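Local coordinates for lectin (Polyandrocarpa misakiensis, PDB 1BYF), which binds galactose through a calcium ion as a homodimeric C-type lectin with a role in defence against microorganisms, at residues Y65-N70 / L106-C111; K40-F45 / V97-K102; I5-E10 / A44-K49. One frame throughout, in Å; residues are numbered along the deposited sequence.

Contact 1: residues Y65-N70 / L106-C111. With CA (calcium ion), chain C.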
loop_
_atom_site.group_PDB
_atom_site.type_symbol
_atom_site.label_atom_id
_atom_site.label_comp_id
_atom_site.label_asym_id
_atom_site.label_seq_id
_atom_site.Cartn_x
_atom_site.Cartn_y
_atom_site.Cartn_z
ATOM N N TYR A 65 -22.913 -17.308 -8.440
ATOM C CA TYR A 65 -22.609 -16.032 -7.803
ATOM C C TYR A 65 -22.584 -16.192 -6.287
ATOM O O TYR A 65 -23.022 -15.318 -5.543
ATOM C CB TYR A 65 -23.515 -14.902 -8.249
ATOM C CG TYR A 65 -23.405 -14.484 -9.696
ATOM C CD1 TYR A 65 -22.291 -14.775 -10.471
ATOM C CD2 TYR A 65 -24.427 -13.745 -10.287
ATOM C CE1 TYR A 65 -22.206 -14.376 -11.791
ATOM C CE2 TYR A 65 -24.348 -13.338 -11.607
ATOM C CZ TYR A 65 -23.237 -13.657 -12.352
ATOM O OH TYR A 65 -23.156 -13.257 -13.669
ATOM N N ASN A 66 -22.019 -17.308 -5.843
ATOM C CA ASN A 66 -21.817 -17.540 -4.414
ATOM C C ASN A 66 -20.376 -17.129 -4.116
ATOM O O ASN A 66 -19.509 -17.956 -3.871
ATOM C CB ASN A 66 -22.074 -19.000 -4.045
ATOM C CG ASN A 66 -23.534 -19.325 -4.334
ATOM O OD1 ASN A 66 -24.400 -18.701 -3.730
ATOM N ND2 ASN A 66 -23.762 -20.247 -5.257
ATOM N N PHE A 67 -20.118 -15.829 -4.267
ATOM C CA PHE A 67 -18.757 -15.330 -4.067
ATOM C C PHE A 67 -18.305 -15.417 -2.622
ATOM O O PHE A 67 -19.034 -14.997 -1.725
ATOM C CB PHE A 67 -18.663 -13.886 -4.588
ATOM C CG PHE A 67 -18.661 -13.885 -6.101
ATOM C CD1 PHE A 67 -17.497 -14.160 -6.794
ATOM C CD2 PHE A 67 -19.826 -13.643 -6.808
ATOM C CE1 PHE A 67 -17.494 -14.179 -8.177
ATOM C CE2 PHE A 67 -19.825 -13.654 -8.190
ATOM C CZ PHE A 67 -18.657 -13.922 -8.876
ATOM N N LEU A 68 -17.088 -15.917 -2.406
ATOM C CA LEU A 68 -16.546 -15.977 -1.061
ATOM C C LEU A 68 -15.152 -15.345 -0.976
ATOM O O LEU A 68 -14.282 -15.605 -1.800
ATOM C CB LEU A 68 -16.429 -17.404 -0.546
ATOM C CG LEU A 68 -17.686 -18.256 -0.377
ATOM C CD1 LEU A 68 -17.269 -19.653 0.071
ATOM C CD2 LEU A 68 -18.667 -17.646 0.613
ATOM N N TRP A 69 -14.954 -14.552 0.064
ATOM C CA TRP A 69 -13.642 -13.976 0.366
ATOM C C TRP A 69 -12.789 -15.161 0.815
ATOM O O TRP A 69 -13.393 -16.145 1.280
ATOM C CB TRP A 69 -13.782 -12.920 1.450
ATOM C CG TRP A 69 -14.452 -11.638 1.070
ATOM C CD1 TRP A 69 -15.688 -11.195 1.448
ATOM C CD2 TRP A 69 -13.912 -10.614 0.221
ATOM N NE1 TRP A 69 -15.952 -9.966 0.889
ATOM C CE2 TRP A 69 -14.868 -9.589 0.129
ATOM C CE3 TRP A 69 -12.702 -10.472 -0.465
ATOM C CZ2 TRP A 69 -14.659 -8.431 -0.624
ATOM C CZ3 TRP A 69 -12.493 -9.327 -1.214
ATOM C CH2 TRP A 69 -13.464 -8.323 -1.281
ATOM N N ASN A 70 -11.477 -15.158 0.649
ATOM C CA ASN A 70 -10.650 -16.292 1.014
ATOM C C ASN A 70 -10.746 -16.684 2.492
ATOM O O ASN A 70 -10.252 -17.760 2.825
ATOM C CB ASN A 70 -9.150 -16.070 0.809
ATOM C CG ASN A 70 -8.748 -15.330 -0.435
ATOM O OD1 ASN A 70 -9.267 -15.626 -1.516
ATOM N ND2 ASN A 70 -7.828 -14.386 -0.255
ATOM N N LEU A 106 -15.062 -3.611 -7.719
ATOM C CA LEU A 106 -14.961 -5.043 -7.948
ATOM C C LEU A 106 -15.659 -5.528 -9.211
ATOM O O LEU A 106 -16.620 -4.950 -9.706
ATOM C CB LEU A 106 -15.465 -5.809 -6.722
ATOM C CG LEU A 106 -14.790 -5.513 -5.385
ATOM C CD1 LEU A 106 -15.294 -6.516 -4.348
ATOM C CD2 LEU A 106 -13.268 -5.583 -5.478
ATOM N N ASP A 107 -15.126 -6.628 -9.731
ATOM C CA ASP A 107 -15.655 -7.217 -10.962
ATOM C C ASP A 107 -15.290 -8.690 -11.028
ATOM O O ASP A 107 -14.220 -9.073 -10.555
ATOM C CB ASP A 107 -15.094 -6.443 -12.159
ATOM C CG ASP A 107 -15.356 -7.145 -13.479
ATOM O OD1 ASP A 107 -16.536 -7.505 -13.705
ATOM O OD2 ASP A 107 -14.397 -7.340 -14.251
ATOM N N ASP A 108 -16.184 -9.493 -11.605
ATOM C CA ASP A 108 -15.928 -10.915 -11.774
ATOM C C ASP A 108 -15.289 -11.160 -13.143
ATOM O O ASP A 108 -15.708 -10.608 -14.154
ATOM C CB ASP A 108 -17.190 -11.757 -11.638
ATOM C CG ASP A 108 -18.303 -11.399 -12.604
ATOM O OD1 ASP A 108 -18.439 -10.240 -13.038
ATOM O OD2 ASP A 108 -19.087 -12.317 -12.921
ATOM N N VAL A 109 -14.251 -11.980 -13.155
ATOM C CA VAL A 109 -13.525 -12.321 -14.365
ATOM C C VAL A 109 -13.127 -13.794 -14.328
ATOM O O VAL A 109 -13.249 -14.426 -13.278
ATOM C CB VAL A 109 -12.221 -11.500 -14.488
ATOM C CG1 VAL A 109 -12.516 -10.040 -14.782
ATOM C CG2 VAL A 109 -11.393 -11.618 -13.215
ATOM N N GLY A 110 -12.616 -14.301 -15.442
ATOM C CA GLY A 110 -12.085 -15.673 -15.468
ATOM C C GLY A 110 -10.821 -15.616 -14.595
ATOM O O GLY A 110 -10.374 -14.502 -14.280
ATOM N N CYS A 111 -10.214 -16.737 -14.233
ATOM C CA CYS A 111 -9.064 -16.635 -13.331
ATOM C C CYS A 111 -7.690 -16.636 -13.949
ATOM O O CYS A 111 -6.711 -16.541 -13.200
ATOM C CB CYS A 111 -9.250 -17.753 -12.281
ATOM S SG CYS A 111 -10.908 -17.591 -11.529
HETATM CA CA CA C . -17.558 -9.104 -14.893
#
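Y65 CE1 lies 3.9 Å from OD2 of D108, obliquely to the ring, with the ring and carboxylate planes 81° apart, nearly perpendicular. The phenol hydroxyl makes its hydrogen bond to the backbone O of N89, a residue that also supplies a calcium ligand, so the tyrosine touches one calcium-binding residue and is hydrogen-bonded to another. Two residues on, F67 points toward the strand 105-109, and its CZ comes within 3.8 Å of CB of D108. The ring packs obliquely on the CB of this aspartate, whose OD1 binds the ion.

Calcium is held here by OD1 of D107 at 2.2 Å. D108 adds its backbone O at 2.5 Å and its OD1 at 2.3 Å; E86 and N89 complete the protein ligands of this carbohydrate-binding site of the C-type lectin domain. D108 can offer OD1 and its backbone O together because its CG sits between the backbone N and the carbonyl carbon (chi1 58°), which folds the carboxylate back toward its own C=O. Its OD1 is also hydrogen-bonded by the backbone N of S88, while OD2 of D107 accepts from NE2 of Q98; these second-shell bonds would hold the two carboxylates in their settings.

Further along 65-70, W69 reaches forward with the far end of its indole, and CH2 touches CD1 of L106 at 4.0 Å. These two side chains approach from opposite directions. V55 lies against both, and R34 makes a cation-pi contact with the indole.

Contact 2: residues K40-F45 / V97-K102. With ACT (acetate ion), chain F.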
loop_
_atom_site.group_PDB
_atom_site.type_symbol
_atom_site.label_atom_id
_atom_site.label_comp_id
_atom_site.label_asym_id
_atom_site.label_seq_id
_atom_site.Cartn_x
_atom_site.Cartn_y
_atom_site.Cartn_z
ATOM N N LYS A 40 -11.107 2.123 1.673
ATOM C CA LYS A 40 -10.992 3.428 1.028
ATOM C C LYS A 40 -9.524 3.776 0.814
ATOM O O LYS A 40 -9.237 4.352 -0.242
ATOM C CB LYS A 40 -11.739 4.542 1.747
ATOM C CG LYS A 40 -13.209 4.295 1.963
ATOM C CD LYS A 40 -14.005 3.746 0.801
ATOM C CE LYS A 40 -14.362 4.776 -0.250
ATOM N NZ LYS A 40 -13.730 4.502 -1.569
ATOM N N ALA A 41 -8.647 3.434 1.756
ATOM C CA ALA A 41 -7.227 3.728 1.557
ATOM C C ALA A 41 -6.700 2.897 0.383
ATOM O O ALA A 41 -5.972 3.383 -0.486
ATOM C CB ALA A 41 -6.403 3.407 2.793
ATOM N N ILE A 42 -7.076 1.624 0.388
ATOM C CA ILE A 42 -6.678 0.690 -0.661
ATOM C C ILE A 42 -7.171 1.202 -2.009
ATOM O O ILE A 42 -6.386 1.269 -2.960
ATOM C CB ILE A 42 -7.180 -0.741 -0.380
ATOM C CG1 ILE A 42 -6.359 -1.403 0.740
ATOM C CG2 ILE A 42 -7.126 -1.618 -1.625
ATOM C CD1 ILE A 42 -6.988 -2.654 1.321
ATOM N N LEU A 43 -8.442 1.583 -2.095
ATOM C CA LEU A 43 -9.000 2.071 -3.349
ATOM C C LEU A 43 -8.425 3.424 -3.741
ATOM O O LEU A 43 -8.359 3.707 -4.940
ATOM C CB LEU A 43 -10.530 2.097 -3.328
ATOM C CG LEU A 43 -11.227 0.731 -3.396
ATOM C CD1 LEU A 43 -12.740 0.895 -3.295
ATOM C CD2 LEU A 43 -10.859 -0.003 -4.682
ATOM N N ALA A 44 -7.979 4.234 -2.785
ATOM C CA ALA A 44 -7.371 5.517 -3.131
ATOM C C ALA A 44 -6.050 5.273 -3.863
ATOM O O ALA A 44 -5.693 5.985 -4.801
ATOM C CB ALA A 44 -7.145 6.382 -1.905
ATOM N N PHE A 45 -5.331 4.231 -3.453
ATOM C CA PHE A 45 -4.060 3.881 -4.080
ATOM C C PHE A 45 -4.296 3.356 -5.497
ATOM O O PHE A 45 -3.650 3.777 -6.457
ATOM C CB PHE A 45 -3.323 2.831 -3.254
ATOM C CG PHE A 45 -1.948 2.413 -3.681
ATOM C CD1 PHE A 45 -1.758 1.515 -4.724
ATOM C CD2 PHE A 45 -0.829 2.898 -3.034
ATOM C CE1 PHE A 45 -0.486 1.122 -5.105
ATOM C CE2 PHE A 45 0.448 2.509 -3.401
ATOM C CZ PHE A 45 0.622 1.617 -4.442
ATOM N N VAL A 97 -12.327 -12.513 -8.505
ATOM C CA VAL A 97 -12.671 -11.101 -8.373
ATOM C C VAL A 97 -11.440 -10.205 -8.405
ATOM O O VAL A 97 -10.392 -10.483 -7.830
ATOM C CB VAL A 97 -13.486 -10.839 -7.092
ATOM C CG1 VAL A 97 -13.941 -9.384 -6.996
ATOM C CG2 VAL A 97 -14.704 -11.758 -7.039
ATOM N N GLN A 98 -11.599 -9.099 -9.125
ATOM C CA GLN A 98 -10.555 -8.105 -9.246
ATOM C C GLN A 98 -11.122 -6.716 -8.945
ATOM O O GLN A 98 -12.330 -6.497 -8.915
ATOM C CB GLN A 98 -10.013 -8.017 -10.686
ATOM C CG GLN A 98 -11.134 -7.643 -11.663
ATOM C CD GLN A 98 -10.637 -7.040 -12.956
ATOM O OE1 GLN A 98 -9.445 -6.771 -13.124
ATOM N NE2 GLN A 98 -11.543 -6.796 -13.895
ATOM N N ILE A 99 -10.179 -5.797 -8.790
ATOM C CA ILE A 99 -10.505 -4.380 -8.717
ATOM C C ILE A 99 -10.296 -3.964 -10.185
ATOM O O ILE A 99 -9.165 -3.991 -10.647
ATOM C CB ILE A 99 -9.610 -3.559 -7.786
ATOM C CG1 ILE A 99 -9.919 -3.853 -6.321
ATOM C CG2 ILE A 99 -9.808 -2.072 -8.077
ATOM C CD1 ILE A 99 -8.874 -3.370 -5.341
ATOM N N TRP A 100 -11.391 -3.709 -10.872
ATOM C CA TRP A 100 -11.371 -3.368 -12.292
ATOM C C TRP A 100 -11.068 -1.898 -12.536
ATOM O O TRP A 100 -11.784 -1.032 -12.025
ATOM C CB TRP A 100 -12.742 -3.744 -12.856
ATOM C CG TRP A 100 -12.935 -3.587 -14.328
ATOM C CD1 TRP A 100 -11.984 -3.482 -15.301
ATOM C CD2 TRP A 100 -14.203 -3.575 -15.006
ATOM N NE1 TRP A 100 -12.576 -3.380 -16.537
ATOM C CE2 TRP A 100 -13.938 -3.435 -16.380
ATOM C CE3 TRP A 100 -15.531 -3.652 -14.578
ATOM C CZ2 TRP A 100 -14.951 -3.374 -17.336
ATOM C CZ3 TRP A 100 -16.533 -3.589 -15.533
ATOM C CH2 TRP A 100 -16.243 -3.456 -16.899
ATOM N N SER A 101 -10.053 -1.616 -13.347
ATOM C CA SER A 101 -9.631 -0.245 -13.592
ATOM C C SER A 101 -10.707 0.645 -14.185
ATOM O O SER A 101 -10.666 1.865 -13.986
ATOM C CB SER A 101 -8.373 -0.196 -14.472
ATOM O OG SER A 101 -8.648 -0.701 -15.766
ATOM N N LYS A 102 -11.685 0.080 -14.891
ATOM C CA LYS A 102 -12.743 0.898 -15.474
ATOM C C LYS A 102 -13.486 1.726 -14.436
ATOM O O LYS A 102 -13.787 2.901 -14.662
ATOM C CB LYS A 102 -13.750 0.035 -16.251
ATOM C CG LYS A 102 -14.851 0.868 -16.908
ATOM C CD LYS A 102 -15.634 0.032 -17.913
ATOM C CE LYS A 102 -16.814 0.807 -18.477
ATOM N NZ LYS A 102 -17.481 0.056 -19.576
HETATM C C ACT F . -11.171 -6.162 -17.690
HETATM O O ACT F . -10.339 -6.244 -16.760
HETATM O OXT ACT F . -10.829 -5.713 -18.814
HETATM C CH3 ACT F . -12.437 -7.028 -17.624
#
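In the C-type lectin fold the helix 36-49 packs against the curved main sheet, and here I99 carries the contact from strand 96-100. I99 points straight at the helix; its CD1 lies 4.0 Å from CD2 of L43, and its second branch, CG2, is 4.1 Å from the same methyl. One leucine methyl thus meets both arms of the isoleucine. The fork follows from the I99 torsions: CG2 stands anti to the backbone N, while CG1 (chi1 -73°) lies beside that N and carries CD1 out to the helix. I42, one residue earlier on the helix, adds a looser touch through CG2, 4.5 Å from CD1 of I99. All three side chains are buried, and the contact is wholly apolar.

Around this core, I99 also lies on V55 and L106 of the flanking strands, and I42 on I5 and F7 of strand 3-8. A different face of the helix turns to the dimer interface, where A41 packs on F45 of the second subunit.

Q98 and W100, on either side of I99 in sequence, meet other groups. The Q98 chain, extended beyond CG, brings NE2 to an acetate ion and to OD2 of D107, a calcium ligand. The CH3 of this acetate, probably from the crystallisation liquor, lies over one face of the W100 indole, offset toward its rim, with CB of K102 over the opposite face. NE2 of Q98 donates to the acetate O at 3.2 Å, with an N-H...O angle of 158°.

Contact 3: residues I5-E10 / A44-K49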
loop_
_atom_site.group_PDB
_atom_site.type_symbol
_atom_site.label_atom_id
_atom_site.label_comp_id
_atom_site.label_asym_id
_atom_site.label_seq_id
_atom_site.Cartn_x
_atom_site.Cartn_y
_atom_site.Cartn_z
ATOM N N ILE A 5 -0.501 -3.951 4.438
ATOM C CA ILE A 5 -1.016 -4.048 3.072
ATOM C C ILE A 5 0.148 -3.924 2.089
ATOM O O ILE A 5 0.926 -2.977 2.157
ATOM C CB ILE A 5 -2.059 -2.963 2.776
ATOM C CG1 ILE A 5 -3.227 -3.045 3.761
ATOM C CG2 ILE A 5 -2.549 -3.048 1.336
ATOM C CD1 ILE A 5 -4.054 -4.314 3.688
ATOM N N LEU A 6 0.259 -4.906 1.209
ATOM C CA LEU A 6 1.331 -4.913 0.219
ATOM C C LEU A 6 0.725 -4.778 -1.178
ATOM O O LEU A 6 -0.191 -5.520 -1.503
ATOM C CB LEU A 6 2.124 -6.213 0.348
ATOM C CG LEU A 6 3.104 -6.559 -0.776
ATOM C CD1 LEU A 6 4.186 -5.507 -0.936
ATOM C CD2 LEU A 6 3.768 -7.907 -0.506
ATOM N N PHE A 7 1.186 -3.827 -1.962
ATOM C CA PHE A 7 0.728 -3.628 -3.330
ATOM C C PHE A 7 1.902 -3.995 -4.245
ATOM O O PHE A 7 3.013 -3.528 -3.964
ATOM C CB PHE A 7 0.344 -2.186 -3.621
ATOM C CG PHE A 7 -0.815 -1.620 -2.859
ATOM C CD1 PHE A 7 -0.627 -1.014 -1.628
ATOM C CD2 PHE A 7 -2.094 -1.667 -3.391
ATOM C CE1 PHE A 7 -1.699 -0.482 -0.936
ATOM C CE2 PHE A 7 -3.169 -1.133 -2.707
ATOM C CZ PHE A 7 -2.975 -0.542 -1.478
ATOM N N SER A 8 1.670 -4.759 -5.292
ATOM C CA SER A 8 2.765 -5.109 -6.193
ATOM C C SER A 8 2.412 -4.845 -7.652
ATOM O O SER A 8 1.328 -5.192 -8.121
ATOM C CB SER A 8 3.215 -6.558 -6.002
ATOM O OG SER A 8 4.176 -6.879 -7.004
ATOM N N ASP A 9 3.341 -4.211 -8.357
ATOM C CA ASP A 9 3.180 -3.911 -9.770
ATOM C C ASP A 9 3.384 -5.154 -10.635
ATOM O O ASP A 9 3.132 -5.122 -11.834
ATOM C CB ASP A 9 4.162 -2.823 -10.226
ATOM C CG ASP A 9 3.643 -1.451 -9.810
ATOM O OD1 ASP A 9 2.425 -1.229 -9.983
ATOM O OD2 ASP A 9 4.453 -0.639 -9.335
ATOM N N GLU A 10 3.841 -6.224 -10.011
ATOM C CA GLU A 10 4.045 -7.506 -10.663
ATOM C C GLU A 10 2.701 -8.141 -11.011
ATOM O O GLU A 10 1.885 -8.198 -10.094
ATOM C CB GLU A 10 4.647 -8.460 -9.618
ATOM C CG GLU A 10 6.133 -8.688 -9.703
ATOM C CD GLU A 10 6.429 -10.126 -10.104
ATOM O OE1 GLU A 10 6.455 -10.990 -9.201
ATOM O OE2 GLU A 10 6.625 -10.362 -11.314
ATOM N N ALA A 44 -7.979 4.234 -2.785
ATOM C CA ALA A 44 -7.371 5.517 -3.131
ATOM C C ALA A 44 -6.050 5.273 -3.863
ATOM O O ALA A 44 -5.693 5.985 -4.801
ATOM C CB ALA A 44 -7.145 6.382 -1.905
ATOM N N PHE A 45 -5.331 4.231 -3.453
ATOM C CA PHE A 45 -4.060 3.881 -4.080
ATOM C C PHE A 45 -4.296 3.356 -5.497
ATOM O O PHE A 45 -3.650 3.777 -6.457
ATOM C CB PHE A 45 -3.323 2.831 -3.254
ATOM C CG PHE A 45 -1.948 2.413 -3.681
ATOM C CD1 PHE A 45 -1.758 1.515 -4.724
ATOM C CD2 PHE A 45 -0.829 2.898 -3.034
ATOM C CE1 PHE A 45 -0.486 1.122 -5.105
ATOM C CE2 PHE A 45 0.448 2.509 -3.401
ATOM C CZ PHE A 45 0.622 1.617 -4.442
ATOM N N THR A 46 -5.203 2.384 -5.623
ATOM C CA THR A 46 -5.469 1.794 -6.932
ATOM C C THR A 46 -6.080 2.805 -7.892
ATOM O O THR A 46 -5.856 2.701 -9.101
ATOM C CB THR A 46 -6.335 0.526 -6.847
ATOM O OG1 THR A 46 -7.627 0.891 -6.356
ATOM C CG2 THR A 46 -5.684 -0.481 -5.905
ATOM N N GLU A 47 -6.816 3.788 -7.387
ATOM C CA GLU A 47 -7.381 4.816 -8.247
ATOM C C GLU A 47 -6.257 5.558 -8.975
ATOM O O GLU A 47 -6.374 5.887 -10.156
ATOM C CB GLU A 47 -8.207 5.837 -7.467
ATOM C CG GLU A 47 -8.960 6.845 -8.316
ATOM C CD GLU A 47 -8.137 8.013 -8.806
ATOM O OE1 GLU A 47 -7.122 8.391 -8.175
ATOM O OE2 GLU A 47 -8.475 8.590 -9.862
ATOM N N VAL A 48 -5.199 5.895 -8.232
ATOM C CA VAL A 48 -4.089 6.626 -8.828
ATOM C C VAL A 48 -3.420 5.748 -9.886
ATOM O O VAL A 48 -3.116 6.186 -10.993
ATOM C CB VAL A 48 -3.024 7.044 -7.795
ATOM C CG1 VAL A 48 -1.797 7.644 -8.468
ATOM C CG2 VAL A 48 -3.606 8.050 -6.809
ATOM N N LYS A 49 -3.179 4.498 -9.507
ATOM C CA LYS A 49 -2.518 3.560 -10.404
ATOM C C LYS A 49 -3.335 3.308 -11.664
ATOM O O LYS A 49 -2.739 3.122 -12.729
ATOM C CB LYS A 49 -2.196 2.257 -9.667
ATOM C CG LYS A 49 -0.890 2.371 -8.870
ATOM C CD LYS A 49 0.236 1.811 -9.740
ATOM C CE LYS A 49 1.600 2.234 -9.226
ATOM N NZ LYS A 49 2.682 1.662 -10.076
#
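K49 and D9 form a salt bridge in which NZ of the lysine donates to OD1 of the aspartate at 2.9 Å. The ammonium comes in on the syn side of that oxygen, 23° out of the carboxylate plane, and a second, weak bond runs from the same NZ to D9 OD2 at 3.0 Å. The two side chains cross at about a right angle. The lysine bends at chi2 (-95°) and then runs straight to its tip. D9 is buried and has further partners, since OD1 also pairs with NE of R116 and OD2 accepts from the backbone N of Y3 of the second subunit. With two cationic groups and an N-H around it, the carboxylate is probably stabilised in its charged form.

Just before D9, OG of S8 accepts from the backbone N of E10 in an ST turn, where the chain rounds the corner after strand 3-8.

Further in, the rings of F7 and F45 stack face to face, their centroids 3.8 Å apart and their planes tilted by 15°. The side chains slide past each other in opposite directions: CZ of F7 lies 3.8 Å from both CG and CB of F45, and CB of F7 lies 3.7 Å from F45 CE1. T46 CG2 comes obliquely to the F7 ring, 4.1 Å from CE2, while T46 OG1 is hydrogen-bonded to N104.

F7 also packs on F7 of the second subunit, and residues 5-8 pair with an antiparallel strand of that chain. The helix 36-49 thus covers strand 3-8 of a C-type lectin domain where the sheet continues across the dimer interface.

How the contacts relate
From the N terminus, strand 3-8 and the corner at 9 come first, and contact 3 closes the loop between them and the end of helix 36-49, with helix 14-22 inside it. Contact 2 opens on the same helix, sharing A44 and F45, and reaches forward to strand 96-100. Before that strand, 65-70 opens contact 1, which closes on the neighbouring strand 105-109, so contacts 1 and 2 cross along the chain, whereas contact 3 is complete before contact 1 begins. Contact 2 touches both others, while contacts 1 and 3 lie on opposite sides of the chain's centre: helix and dimer interface at one end, calcium site at the other.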